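Local coordinates for protein PHOX (PDB 4A9V) that hydrolyses phosphate monoesters as an alkaline phosphatase, probably by means of the iron-calcium cofactor bound by its beta-propeller fold, at residues G55-Q60 with S106-R111; K170-T175 with P261-A266; G174-C179 with I225-F230; Q213-V218 with A374-G379; D231-M236 with P240-R245. All coordinates share one frame; numbering follows the deposited sequence.

Contact 1 (G55-Q60 with S106-R111); sequences GTAAAQ and SAEDVR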
# COMPACT_ATOMS: atom_id res chain seq x y z
N GLY A 55 -10.75 1.76 25.79
CA GLY A 55 -9.42 2.34 25.74
C GLY A 55 -9.46 3.79 25.28
O GLY A 55 -10.29 4.17 24.46
N THR A 56 -8.57 4.61 25.82
CA THR A 56 -8.55 6.03 25.50
C THR A 56 -7.78 6.33 24.21
O THR A 56 -6.95 5.54 23.76
CB THR A 56 -7.94 6.85 26.65
OG1 THR A 56 -6.56 6.49 26.78
CG2 THR A 56 -8.68 6.59 27.96
N ALA A 57 -7.96 7.54 23.70
CA ALA A 57 -7.14 8.04 22.61
C ALA A 57 -5.67 8.06 22.99
O ALA A 57 -4.81 7.65 22.21
CB ALA A 57 -7.59 9.43 22.19
N ALA A 58 -5.37 8.55 24.19
CA ALA A 58 -3.99 8.63 24.64
C ALA A 58 -3.34 7.25 24.70
O ALA A 58 -2.17 7.09 24.34
CB ALA A 58 -3.91 9.31 26.00
N ALA A 59 -4.09 6.24 25.13
CA ALA A 59 -3.59 4.88 25.10
C ALA A 59 -3.33 4.40 23.68
O ALA A 59 -2.32 3.78 23.41
CB ALA A 59 -4.55 3.94 25.81
N GLN A 60 -4.24 4.70 22.76
CA GLN A 60 -4.09 4.23 21.40
C GLN A 60 -2.86 4.87 20.73
O GLN A 60 -2.22 4.23 19.89
CB GLN A 60 -5.35 4.50 20.58
CG GLN A 60 -5.27 4.01 19.14
CD GLN A 60 -5.12 2.50 19.02
OE1 GLN A 60 -6.08 1.75 19.18
NE2 GLN A 60 -3.91 2.06 18.73
N SER A 106 -17.32 12.70 19.58
CA SER A 106 -16.62 13.74 20.32
C SER A 106 -15.27 13.99 19.67
O SER A 106 -14.77 13.17 18.91
CB SER A 106 -16.41 13.29 21.76
OG SER A 106 -15.52 12.19 21.81
N ALA A 107 -14.64 15.08 20.10
CA ALA A 107 -13.24 15.33 19.77
C ALA A 107 -12.32 14.20 20.21
O ALA A 107 -11.42 13.81 19.48
CB ALA A 107 -12.79 16.65 20.38
N GLU A 108 -12.57 13.65 21.40
CA GLU A 108 -11.77 12.54 21.88
C GLU A 108 -11.93 11.30 21.01
O GLU A 108 -10.94 10.63 20.70
CB GLU A 108 -12.08 12.22 23.34
CG GLU A 108 -11.21 13.00 24.33
CD GLU A 108 -9.73 12.62 24.25
OE1 GLU A 108 -9.42 11.43 24.45
OE2 GLU A 108 -8.87 13.53 24.09
N ASP A 109 -13.14 11.03 20.52
CA ASP A 109 -13.33 9.90 19.60
C ASP A 109 -12.53 10.11 18.31
O ASP A 109 -11.95 9.17 17.77
CB ASP A 109 -14.80 9.70 19.24
CG ASP A 109 -15.59 8.93 20.30
OD1 ASP A 109 -15.03 8.58 21.36
OD2 ASP A 109 -16.81 8.74 20.06
N VAL A 110 -12.52 11.34 17.79
CA VAL A 110 -11.77 11.63 16.56
C VAL A 110 -10.26 11.51 16.78
O VAL A 110 -9.56 10.88 15.99
CB VAL A 110 -12.13 13.02 16.01
CG1 VAL A 110 -11.19 13.39 14.87
CG2 VAL A 110 -13.58 13.04 15.55
N ARG A 111 -9.78 12.02 17.91
CA ARG A 111 -8.39 11.82 18.29
C ARG A 111 -8.03 10.33 18.37
O ARG A 111 -6.96 9.91 17.93
CB ARG A 111 -8.13 12.48 19.64
CG ARG A 111 -6.69 12.38 20.10
CD ARG A 111 -6.55 12.87 21.52
NE ARG A 111 -5.25 12.49 22.07
CZ ARG A 111 -4.89 12.67 23.33
NH1 ARG A 111 -5.75 13.20 24.20
NH2 ARG A 111 -3.68 12.32 23.73
O HOH W 1 -10.40 8.97 24.31
O HOH W 2 -7.24 10.22 25.70

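Contact 2 (K170-T175 with P261-A266); sequences KKVLGT and PVKRTA. With EDO (1,2-ethanediol), chain M.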
# COMPACT_ATOMS: atom_id res chain seq x y z
N LYS A 170 5.20 24.33 5.98
CA LYS A 170 6.27 23.34 6.13
C LYS A 170 6.09 22.40 7.31
O LYS A 170 6.92 21.51 7.51
CB LYS A 170 7.63 24.02 6.21
CG LYS A 170 7.98 24.77 4.94
CD LYS A 170 9.41 25.28 4.93
CE LYS A 170 9.70 26.01 3.63
NZ LYS A 170 11.13 26.39 3.51
N LYS A 171 5.00 22.55 8.05
CA LYS A 171 4.74 21.73 9.21
C LYS A 171 3.31 21.21 9.18
O LYS A 171 2.37 21.99 9.24
CB LYS A 171 4.96 22.53 10.49
CG LYS A 171 6.41 22.91 10.72
CD LYS A 171 6.59 23.63 12.05
CE LYS A 171 8.05 23.96 12.31
NZ LYS A 171 8.22 24.53 13.68
N VAL A 172 3.16 19.90 9.26
CA VAL A 172 1.85 19.29 9.10
C VAL A 172 1.61 18.31 10.23
O VAL A 172 2.53 17.64 10.69
CB VAL A 172 1.72 18.61 7.71
CG1 VAL A 172 2.85 17.63 7.46
CG2 VAL A 172 0.36 17.94 7.54
N LEU A 173 0.37 18.25 10.70
CA LEU A 173 -0.03 17.24 11.67
C LEU A 173 -0.46 15.97 10.95
O LEU A 173 -1.44 15.95 10.20
CB LEU A 173 -1.16 17.74 12.55
CG LEU A 173 -0.82 18.94 13.44
CD1 LEU A 173 -2.01 19.28 14.31
CD2 LEU A 173 0.42 18.68 14.27
N GLY A 174 0.27 14.90 11.22
CA GLY A 174 -0.20 13.57 10.91
C GLY A 174 0.21 13.02 9.57
O GLY A 174 0.40 13.76 8.59
N THR A 175 0.31 11.70 9.55
CA THR A 175 0.14 10.90 8.36
C THR A 175 -0.92 9.85 8.71
O THR A 175 -0.98 9.38 9.85
CB THR A 175 1.48 10.27 7.94
OG1 THR A 175 1.34 9.56 6.71
CG2 THR A 175 2.03 9.32 8.99
N PRO A 261 9.46 12.73 10.74
CA PRO A 261 9.24 12.26 9.37
C PRO A 261 8.94 13.40 8.41
O PRO A 261 8.49 14.48 8.82
CB PRO A 261 8.04 11.32 9.51
CG PRO A 261 8.05 10.91 10.95
CD PRO A 261 8.50 12.13 11.68
N VAL A 262 9.19 13.13 7.13
CA VAL A 262 9.20 14.17 6.11
C VAL A 262 8.31 13.76 4.93
O VAL A 262 8.54 12.72 4.30
CB VAL A 262 10.62 14.42 5.57
CG1 VAL A 262 10.60 15.56 4.58
CG2 VAL A 262 11.59 14.70 6.71
N LYS A 263 7.35 14.61 4.60
CA LYS A 263 6.55 14.43 3.39
C LYS A 263 7.34 14.89 2.17
O LYS A 263 7.78 16.04 2.10
CB LYS A 263 5.22 15.19 3.50
CG LYS A 263 4.45 14.82 4.76
CD LYS A 263 2.95 14.80 4.57
CE LYS A 263 2.25 14.38 5.86
NZ LYS A 263 0.78 14.21 5.70
N ARG A 264 7.55 13.98 1.24
CA ARG A 264 8.47 14.20 0.12
C ARG A 264 7.67 14.64 -1.11
O ARG A 264 7.23 13.83 -1.92
CB ARG A 264 9.26 12.92 -0.17
CG ARG A 264 10.19 12.52 0.97
CD ARG A 264 11.29 13.54 1.20
NE ARG A 264 12.24 13.10 2.22
CZ ARG A 264 13.22 13.86 2.71
NH1 ARG A 264 13.43 15.07 2.23
NH2 ARG A 264 13.98 13.39 3.68
N THR A 265 7.47 15.95 -1.25
CA THR A 265 6.57 16.46 -2.27
C THR A 265 7.06 16.26 -3.71
O THR A 265 6.26 16.29 -4.64
CB THR A 265 6.15 17.93 -2.04
OG1 THR A 265 7.29 18.79 -2.15
CG2 THR A 265 5.48 18.09 -0.68
N ALA A 266 8.36 16.03 -3.91
CA ALA A 266 8.86 15.76 -5.25
C ALA A 266 8.26 14.50 -5.86
O ALA A 266 8.29 14.32 -7.08
CB ALA A 266 10.38 15.69 -5.27
C1 EDO M . 13.65 10.42 7.34
O1 EDO M . 15.03 10.02 7.43
C2 EDO M . 13.50 11.42 6.20
O2 EDO M . 14.80 11.79 5.72

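Contact 3 (G174-C179 with I225-F230); sequences GTFQNC and INWHPF. With FEO (mu-oxo-diiron), chain S.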
# COMPACT_ATOMS: atom_id res chain seq x y z
N GLY A 174 0.27 14.90 11.22
CA GLY A 174 -0.20 13.57 10.91
C GLY A 174 0.21 13.02 9.57
O GLY A 174 0.40 13.76 8.59
N THR A 175 0.31 11.70 9.55
CA THR A 175 0.14 10.90 8.36
C THR A 175 -0.92 9.85 8.71
O THR A 175 -0.98 9.38 9.85
CB THR A 175 1.48 10.27 7.94
OG1 THR A 175 1.34 9.56 6.71
CG2 THR A 175 2.03 9.32 8.99
N PHE A 176 -1.87 9.67 7.80
CA PHE A 176 -2.99 8.77 8.05
C PHE A 176 -3.44 8.16 6.72
O PHE A 176 -2.90 8.50 5.67
CB PHE A 176 -4.14 9.50 8.79
CG PHE A 176 -4.59 10.79 8.15
CD1 PHE A 176 -5.45 10.78 7.06
CD2 PHE A 176 -4.18 12.02 8.65
CE1 PHE A 176 -5.85 11.96 6.45
CE2 PHE A 176 -4.61 13.20 8.07
CZ PHE A 176 -5.40 13.17 6.94
N GLN A 177 -4.30 7.15 6.79
CA GLN A 177 -4.68 6.38 5.61
C GLN A 177 -3.43 5.85 4.91
O GLN A 177 -3.37 5.69 3.68
CB GLN A 177 -5.60 7.19 4.68
CG GLN A 177 -6.98 7.46 5.29
CD GLN A 177 -7.95 6.28 5.27
OE1 GLN A 177 -9.03 6.37 5.86
NE2 GLN A 177 -7.68 5.27 4.46
N ASN A 178 -2.52 5.35 5.73
CA ASN A 178 -1.26 4.77 5.30
C ASN A 178 -1.45 3.37 4.76
O ASN A 178 -1.79 2.44 5.50
CB ASN A 178 -0.28 4.72 6.46
CG ASN A 178 -0.04 6.08 7.05
OD1 ASN A 178 -0.92 6.62 7.73
ND2 ASN A 178 1.05 6.70 6.63
N CYS A 179 -1.26 3.23 3.45
CA CYS A 179 -1.59 2.04 2.71
C CYS A 179 -0.37 1.12 2.67
O CYS A 179 -0.16 0.32 3.58
CB CYS A 179 -2.09 2.44 1.33
SG CYS A 179 -2.58 1.06 0.30
N ILE A 225 -16.43 8.75 7.41
CA ILE A 225 -15.38 8.93 8.41
C ILE A 225 -15.83 9.91 9.51
O ILE A 225 -15.72 9.60 10.71
CB ILE A 225 -14.06 9.41 7.74
CG1 ILE A 225 -13.58 8.40 6.71
CG2 ILE A 225 -13.00 9.68 8.79
CD1 ILE A 225 -13.40 7.00 7.25
N ASN A 226 -16.34 11.07 9.12
CA ASN A 226 -17.03 11.98 10.02
C ASN A 226 -16.16 12.39 11.21
O ASN A 226 -16.59 12.40 12.36
CB ASN A 226 -18.37 11.36 10.43
CG ASN A 226 -19.30 11.18 9.24
OD1 ASN A 226 -19.31 12.01 8.33
ND2 ASN A 226 -19.97 10.04 9.18
N TRP A 227 -14.97 12.86 10.87
CA TRP A 227 -14.11 13.58 11.81
C TRP A 227 -14.43 15.05 11.86
O TRP A 227 -14.32 15.68 12.91
CB TRP A 227 -12.65 13.40 11.42
CG TRP A 227 -12.15 11.99 11.54
CD1 TRP A 227 -12.79 10.91 12.13
CD2 TRP A 227 -10.86 11.50 11.09
NE1 TRP A 227 -11.99 9.80 12.09
CE2 TRP A 227 -10.85 10.07 11.40
CE3 TRP A 227 -9.84 12.03 10.34
CZ2 TRP A 227 -9.79 9.26 11.04
CZ3 TRP A 227 -8.78 11.21 9.98
CH2 TRP A 227 -8.76 9.85 10.31
N HIS A 228 -14.79 15.63 10.71
CA HIS A 228 -14.95 17.07 10.59
C HIS A 228 -15.98 17.72 11.50
O HIS A 228 -15.82 18.89 11.83
CB HIS A 228 -15.21 17.46 9.14
CG HIS A 228 -16.48 16.88 8.57
ND1 HIS A 228 -16.56 15.63 8.08
CD2 HIS A 228 -17.75 17.44 8.42
CE1 HIS A 228 -17.82 15.38 7.69
NE2 HIS A 228 -18.55 16.49 7.90
N PRO A 229 -16.98 16.97 12.00
CA PRO A 229 -17.91 17.63 12.93
C PRO A 229 -17.28 17.93 14.29
O PRO A 229 -17.81 18.76 15.03
CB PRO A 229 -19.05 16.62 13.07
CG PRO A 229 -18.99 15.81 11.83
CD PRO A 229 -17.53 15.69 11.53
N PHE A 230 -16.14 17.32 14.59
CA PHE A 230 -15.52 17.47 15.90
C PHE A 230 -14.09 18.00 15.84
O PHE A 230 -13.57 18.47 16.85
CB PHE A 230 -15.56 16.15 16.66
CG PHE A 230 -16.95 15.63 16.90
CD1 PHE A 230 -17.76 16.23 17.86
CD2 PHE A 230 -17.49 14.66 16.09
CE1 PHE A 230 -19.08 15.83 18.01
CE2 PHE A 230 -18.80 14.23 16.26
CZ PHE A 230 -19.59 14.83 17.22
FE1 FEO S . -4.98 0.79 0.77
FE2 FEO S . -5.28 0.48 -2.68
O FEO S . -5.30 -0.21 -0.88
O HOH W 3 -4.76 -1.18 1.62
O HOH W 4 -7.23 0.50 0.87

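Contact 4 (Q213-V218 with A374-G379); sequences QKRYGV and AASVVG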
# COMPACT_ATOMS: atom_id res chain seq x y z
N GLN A 213 -9.96 19.87 -6.39
CA GLN A 213 -10.57 19.19 -5.27
C GLN A 213 -11.51 18.07 -5.73
O GLN A 213 -11.45 16.95 -5.22
CB GLN A 213 -11.31 20.20 -4.39
CG GLN A 213 -10.36 21.17 -3.70
CD GLN A 213 -11.06 22.35 -3.08
OE1 GLN A 213 -12.16 22.74 -3.50
NE2 GLN A 213 -10.39 23.00 -2.14
N LYS A 214 -12.27 18.33 -6.79
CA LYS A 214 -13.16 17.32 -7.34
C LYS A 214 -12.40 16.14 -7.93
O LYS A 214 -12.80 14.99 -7.74
CB LYS A 214 -14.08 17.94 -8.38
CG LYS A 214 -15.16 18.81 -7.77
CD LYS A 214 -16.11 19.37 -8.80
CE LYS A 214 -17.24 20.12 -8.13
NZ LYS A 214 -18.13 20.75 -9.12
N ARG A 215 -11.28 16.40 -8.59
CA ARG A 215 -10.51 15.32 -9.21
C ARG A 215 -9.95 14.37 -8.16
O ARG A 215 -9.74 13.19 -8.43
CB ARG A 215 -9.39 15.90 -10.09
CG ARG A 215 -8.42 14.87 -10.64
CD ARG A 215 -9.08 13.83 -11.55
NE ARG A 215 -8.10 12.88 -12.10
CZ ARG A 215 -7.31 13.13 -13.14
NH1 ARG A 215 -7.44 14.26 -13.81
NH2 ARG A 215 -6.43 12.23 -13.53
N TYR A 216 -9.67 14.89 -6.96
CA TYR A 216 -9.16 14.06 -5.89
C TYR A 216 -10.28 13.43 -5.04
O TYR A 216 -10.01 12.55 -4.23
CB TYR A 216 -8.17 14.85 -5.03
CG TYR A 216 -6.80 14.97 -5.68
CD1 TYR A 216 -6.60 15.78 -6.79
CD2 TYR A 216 -5.73 14.22 -5.22
CE1 TYR A 216 -5.36 15.84 -7.41
CE2 TYR A 216 -4.49 14.28 -5.83
CZ TYR A 216 -4.31 15.09 -6.93
OH TYR A 216 -3.10 15.16 -7.58
N GLY A 217 -11.53 13.81 -5.30
CA GLY A 217 -12.66 13.03 -4.82
C GLY A 217 -13.18 13.42 -3.44
O GLY A 217 -13.91 12.65 -2.82
N VAL A 218 -12.87 14.62 -2.98
CA VAL A 218 -13.39 15.09 -1.70
C VAL A 218 -14.90 15.32 -1.78
O VAL A 218 -15.42 15.65 -2.84
CB VAL A 218 -12.65 16.36 -1.23
CG1 VAL A 218 -12.98 17.54 -2.12
CG2 VAL A 218 -12.94 16.66 0.23
N ALA A 374 -1.93 17.17 -13.94
CA ALA A 374 -0.80 17.31 -14.84
C ALA A 374 -0.64 16.06 -15.71
O ALA A 374 -0.38 16.14 -16.91
CB ALA A 374 0.47 17.59 -14.05
N ALA A 375 -0.83 14.89 -15.10
CA ALA A 375 -0.71 13.64 -15.82
C ALA A 375 -1.80 13.50 -16.90
O ALA A 375 -1.56 12.95 -17.97
CB ALA A 375 -0.76 12.47 -14.85
N SER A 376 -2.99 14.02 -16.63
CA SER A 376 -4.02 14.04 -17.66
C SER A 376 -3.62 14.94 -18.83
O SER A 376 -3.83 14.59 -19.99
CB SER A 376 -5.36 14.50 -17.09
OG SER A 376 -5.91 13.53 -16.21
N VAL A 377 -3.03 16.09 -18.53
CA VAL A 377 -2.59 17.00 -19.60
C VAL A 377 -1.63 16.30 -20.56
O VAL A 377 -1.72 16.49 -21.77
CB VAL A 377 -1.94 18.28 -19.02
CG1 VAL A 377 -1.23 19.07 -20.11
CG2 VAL A 377 -2.99 19.14 -18.35
N VAL A 378 -0.73 15.49 -20.03
CA VAL A 378 0.30 14.87 -20.88
C VAL A 378 -0.14 13.53 -21.47
O VAL A 378 0.61 12.92 -22.22
CB VAL A 378 1.65 14.69 -20.15
CG1 VAL A 378 2.08 15.98 -19.50
CG2 VAL A 378 1.58 13.55 -19.14
N GLY A 379 -1.37 13.12 -21.19
CA GLY A 379 -1.95 11.93 -21.84
C GLY A 379 -1.48 10.61 -21.25
O GLY A 379 -1.30 9.63 -21.98

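Contact 5 (D231-M236 with P240-R245); sequences DPRFDM and PNELNR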
# COMPACT_ATOMS: atom_id res chain seq x y z
N ASP A 231 -13.43 17.83 14.70
CA ASP A 231 -12.07 18.35 14.50
C ASP A 231 -12.03 19.22 13.25
O ASP A 231 -12.12 18.71 12.14
CB ASP A 231 -11.05 17.21 14.40
CG ASP A 231 -9.62 17.71 14.36
OD1 ASP A 231 -9.42 18.89 14.02
OD2 ASP A 231 -8.69 16.90 14.60
N PRO A 232 -11.99 20.55 13.43
CA PRO A 232 -12.15 21.44 12.29
C PRO A 232 -11.00 21.41 11.30
O PRO A 232 -11.13 21.94 10.20
CB PRO A 232 -12.26 22.83 12.93
CG PRO A 232 -11.67 22.69 14.29
CD PRO A 232 -11.95 21.28 14.71
N ARG A 233 -9.90 20.74 11.65
CA ARG A 233 -8.81 20.56 10.70
C ARG A 233 -9.29 19.85 9.43
O ARG A 233 -8.73 20.04 8.36
CB ARG A 233 -7.67 19.78 11.37
CG ARG A 233 -6.43 19.64 10.50
CD ARG A 233 -5.19 19.28 11.31
NE ARG A 233 -5.25 17.95 11.89
CZ ARG A 233 -4.54 16.91 11.45
NH1 ARG A 233 -4.05 16.92 10.22
NH2 ARG A 233 -4.35 15.86 12.23
N PHE A 234 -10.33 19.03 9.58
CA PHE A 234 -10.87 18.22 8.50
C PHE A 234 -12.11 18.83 7.85
O PHE A 234 -12.72 18.22 6.97
CB PHE A 234 -11.17 16.82 9.04
CG PHE A 234 -9.94 16.07 9.47
CD1 PHE A 234 -9.10 15.49 8.54
CD2 PHE A 234 -9.49 16.16 10.78
CE1 PHE A 234 -7.88 14.96 8.91
CE2 PHE A 234 -8.27 15.63 11.16
CZ PHE A 234 -7.45 15.05 10.22
N ASP A 235 -12.48 20.04 8.30
CA ASP A 235 -13.63 20.77 7.76
C ASP A 235 -13.18 21.71 6.65
O ASP A 235 -12.52 22.73 6.91
CB ASP A 235 -14.29 21.55 8.89
CG ASP A 235 -15.52 22.32 8.44
OD1 ASP A 235 -15.85 22.31 7.23
OD2 ASP A 235 -16.18 22.91 9.33
N MET A 236 -13.49 21.33 5.42
CA MET A 236 -13.07 22.08 4.24
C MET A 236 -13.65 23.49 4.15
O MET A 236 -13.13 24.32 3.41
CB MET A 236 -13.43 21.31 2.97
CG MET A 236 -12.67 20.01 2.82
SD MET A 236 -10.95 20.28 2.36
CE MET A 236 -11.12 20.94 0.70
N PRO A 240 -9.51 24.51 3.88
CA PRO A 240 -9.46 23.78 2.62
C PRO A 240 -8.05 23.36 2.20
O PRO A 240 -7.89 22.32 1.56
CB PRO A 240 -10.06 24.77 1.62
CG PRO A 240 -9.86 26.11 2.24
CD PRO A 240 -10.04 25.88 3.71
N ASN A 241 -7.03 24.13 2.54
CA ASN A 241 -5.68 23.76 2.12
C ASN A 241 -5.13 22.58 2.90
O ASN A 241 -4.13 22.00 2.48
CB ASN A 241 -4.70 24.92 2.21
CG ASN A 241 -4.90 25.95 1.12
OD1 ASN A 241 -5.68 25.76 0.19
ND2 ASN A 241 -4.14 27.03 1.20
N GLU A 242 -5.79 22.17 3.98
CA GLU A 242 -5.36 20.95 4.65
C GLU A 242 -5.44 19.75 3.71
O GLU A 242 -4.61 18.84 3.81
CB GLU A 242 -6.17 20.69 5.93
CG GLU A 242 -5.63 19.54 6.78
CD GLU A 242 -4.29 19.82 7.44
OE1 GLU A 242 -3.79 20.96 7.35
OE2 GLU A 242 -3.73 18.88 8.05
N LEU A 243 -6.37 19.76 2.76
CA LEU A 243 -6.46 18.68 1.77
C LEU A 243 -5.15 18.52 0.99
O LEU A 243 -4.86 17.43 0.48
CB LEU A 243 -7.62 18.96 0.81
CG LEU A 243 -8.12 17.75 0.02
CD1 LEU A 243 -8.89 16.80 0.93
CD2 LEU A 243 -8.98 18.17 -1.16
N ASN A 244 -4.41 19.61 0.82
CA ASN A 244 -3.19 19.58 0.02
C ASN A 244 -1.98 19.04 0.77
O ASN A 244 -0.96 18.71 0.16
CB ASN A 244 -2.87 20.97 -0.51
CG ASN A 244 -3.94 21.51 -1.41
OD1 ASN A 244 -4.61 20.75 -2.10
ND2 ASN A 244 -4.12 22.82 -1.40
N ARG A 245 -2.10 18.93 2.09
CA ARG A 245 -0.99 18.58 2.96
C ARG A 245 -0.98 17.08 3.29
O ARG A 245 -0.17 16.62 4.10
CB ARG A 245 -1.03 19.45 4.22
CG ARG A 245 -0.68 20.90 3.91
CD ARG A 245 -1.48 21.91 4.71
NE ARG A 245 -1.33 21.75 6.16
CZ ARG A 245 -0.30 22.20 6.86
NH1 ARG A 245 0.67 22.87 6.26
NH2 ARG A 245 -0.24 21.97 8.16

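Contact 1 (G55-Q60 with S106-R111)
R111 lays the aliphatic part of its side chain against the methyl of A57, its CD 3.7 Å from A57 CB, and carries the guanidinium on to A58. With CG anti to the backbone N (chi1 -178°) and the chain extended from there to NE, the group ends with one face under A58 N, offset toward the rim, and R111 NH2 3.8 Å from A58 CB. R111 NH1 donates to the syn lone pair of E108 OE2 at 3.1 Å, nearly in the guanidinium plane, while NH2 forms a salt bridge with E61. The other oxygen of E108 serves the first helix indirectly: OE1 accepts from two waters, one of which takes the N-H of A57 and the other that of A58. A negative charge beside these first-turn amides is probably favoured by the helix dipole. Each helix also starts with its own N-cap: T56 OG1 accepts from A59 N at 3.0 Å, and S106 OG from D109 N at 2.9 Å. The contact thus sets the short helix 57-60 against the N-terminal part of helix 107-115, which lead respectively to strands 68-76 and 118-127 of one antiparallel sheet.

Contact 2 (K170-T175 with P261-A266)
K263 has CG anti to its carbonyl carbon (chi1 -54°) and one bend at chi2, beyond which the chain runs straight to bring CE and NZ up to V172 and G174. In V172, chi1 of 54° lodges CG1 between the backbone N and the carbonyl carbon and turns it to the lysine, so that the two side chains meet tip to tip, with V172 CG1 3.7 Å from K263 CE. The setting is a mixed sheet of the beta-propeller, in which strand 148-152 runs between strand 171-173 at the border and strand 262-264; the lysine therefore spans an intervening strand. K263 NZ donates to G174 O at 2.9 Å, lying in the carbonyl plane with a C=O...donor angle of 152°. The same nitrogen forms a salt bridge with E193 and meets R245 O, so a buried charge is held by a carboxylate and two carbonyls. E193 also accepts from T175 OG1, which ties the lysine to the residue after the glycine. G174, where strand 171-173 has ended, has a positive phi that suits glycine; its carbonyl is the one the lysine takes. On the flanks of K263 in sequence, V262 CG1 lies 3.6 Å above the plane of the R264 guanidinium, over its centre, and R264 NE and NH1 form salt bridges with E251 and D320. At the guanidinium edge sits an ethanediol, probably from the crystallisation liquor: R264 NH2 makes a weak bond to its O2 at 2.7 Å.

Contact 3 (G174-C179 with I225-F230)
F176 meets W227 at the centre of this contact, and the chain reaches that point through G174 and T175. At T175 the hydroxyl OG1 accepts from N178 ND2 at 2.9 Å (N-H...acceptor angle 161°), the oxygen lying a little out of the amide plane. This bond bridges F176 and Q177, just ahead of strand 178-183; E193 is a second partner of the same hydroxyl. F176 comes next and offers a face of its ring to the six-membered ring of W227, whose edge points at it. The pair is T-shaped, with planes at 82° and centroids 5.9 Å apart, and the closest atoms are F176 CD1 and W227 CZ3 at 4.4 Å. The indole is packed from its own segment too, I225 CG2 lying 3.3 Å above its plane toward the rim, and V110, A113 and L114 of helix 107-115 touch it as well. The aromatic pair therefore joins the long loop after helix 211-216 to the approach of a propeller strand, 178-183, which borders a mixed sheet. Q177 follows with positive phi and psi, in the left-handed region, and redirects the chain into that strand through N178. At C179, SG is anti to the backbone N (chi1 -179°) and binds iron FE1 of the mu-oxo-diiron group at 2.5 Å. E90 and E194 bind the same iron, as do two waters, and one of these, 2.3 Å from FE1, also donates to the bridging oxygen of the cofactor at 2.7 Å.

Contact 4 (Q213-V218 with A374-G379)
R215 grips S376 end-on, both terminal nitrogens of its guanidinium donating to one hydroxyl oxygen. The NH1 to OG distance from R215 to S376 is 2.9 Å, and the NH2 to OG distance is 3.0 Å. With two donors sharing one acceptor, neither bond can be straight, and the N-H...acceptor angles are 142° and 138°; the oxygen nevertheless lies near the guanidinium plane. The hydroxyl also makes a weak bond to R372 O, one turn back in its own helix, so a backbone carbonyl bears on how it is turned. The reach is long, for the CA atoms of R215 and S376 are 10.7 Å apart. CG of R215, standing anti to the backbone N (chi1 172°), sends the chain outward, and the bend at chi2, followed by an extended chi3, aims the guanidinium at S376. Both helices finish here in a Schellman motif, with a glycine of positive phi at the exit: G217 after helix 211-216 and G379 after helix 371-377. In the first, G217 N is weakly bonded to Q213 O and K214 O; in the second, G379 N donates to S376 O at 3.1 Å, so the residue that receives the arginine also takes part in the helix end. Farther out, E296 forms a salt bridge with R215 NE, and F297 touches the side chains of both R215 and S376; E296 and F297 both belong to strand 296-303.

Contact 5 (D231-M236 with P240-R245)
E242 OE2 is gripped by two groups, R233 NH1 at 2.9 Å and H246 NE2, while the other carboxylate oxygen, E242 OE1, accepts from R245 NE at 2.8 Å. R233, E242 and R245 form a salt-bridge network that joins two short 3-10 segments, 232-234 and 240-244, in the loop before strand 249-252. R233 NH1 comes to OE2 on the anti side but tilted out of the carboxylate plane, with guanidinium and carboxylate planes 89° apart, whereas R245 NE meets OE1 from above the carboxylate plane. R233 NH2 bonds to G145 O and N146 OD1, so this guanidinium too has partners beyond the pair. F234 CZ lies 3.6 Å above the R233 guanidinium, over its centre. Just before it, D231 OD1 accepts from R233 N in an Asx turn that opens the first 3-10 segment. The apolar half of the contact belongs to M236. Bends at both chi2 and chi3 fold its thioether back over the second segment, where M236 SD lies 3.9 Å from L243 CB. Its end rests on the proline, M236 CE lying 4.1 Å from P240 CB and 3.6 Å from P240 O.

How the contacts relate
From the N terminus, contact 1 closes first, joining two helices around a pair of propeller strands. Contacts 2 and 3 then open from overlapping segments that share G174 and T175, and contact 4 opens at 213-218 before either has closed. Contact 3 closes at 225-230, contact 5 folds the following loop on itself, and contact 2 closes at 261-266 on the same mixed sheet; contact 4 closes last, at 374-379. Contact 4 therefore crosses contacts 2 and 3, while the short loop of contact 5 lies within the spans of contacts 2 and 4. Contact 5 touches all the others, R245 meeting K171 and K263 of contact 2, and so links the loop after helix 211-216 to helices and sheet.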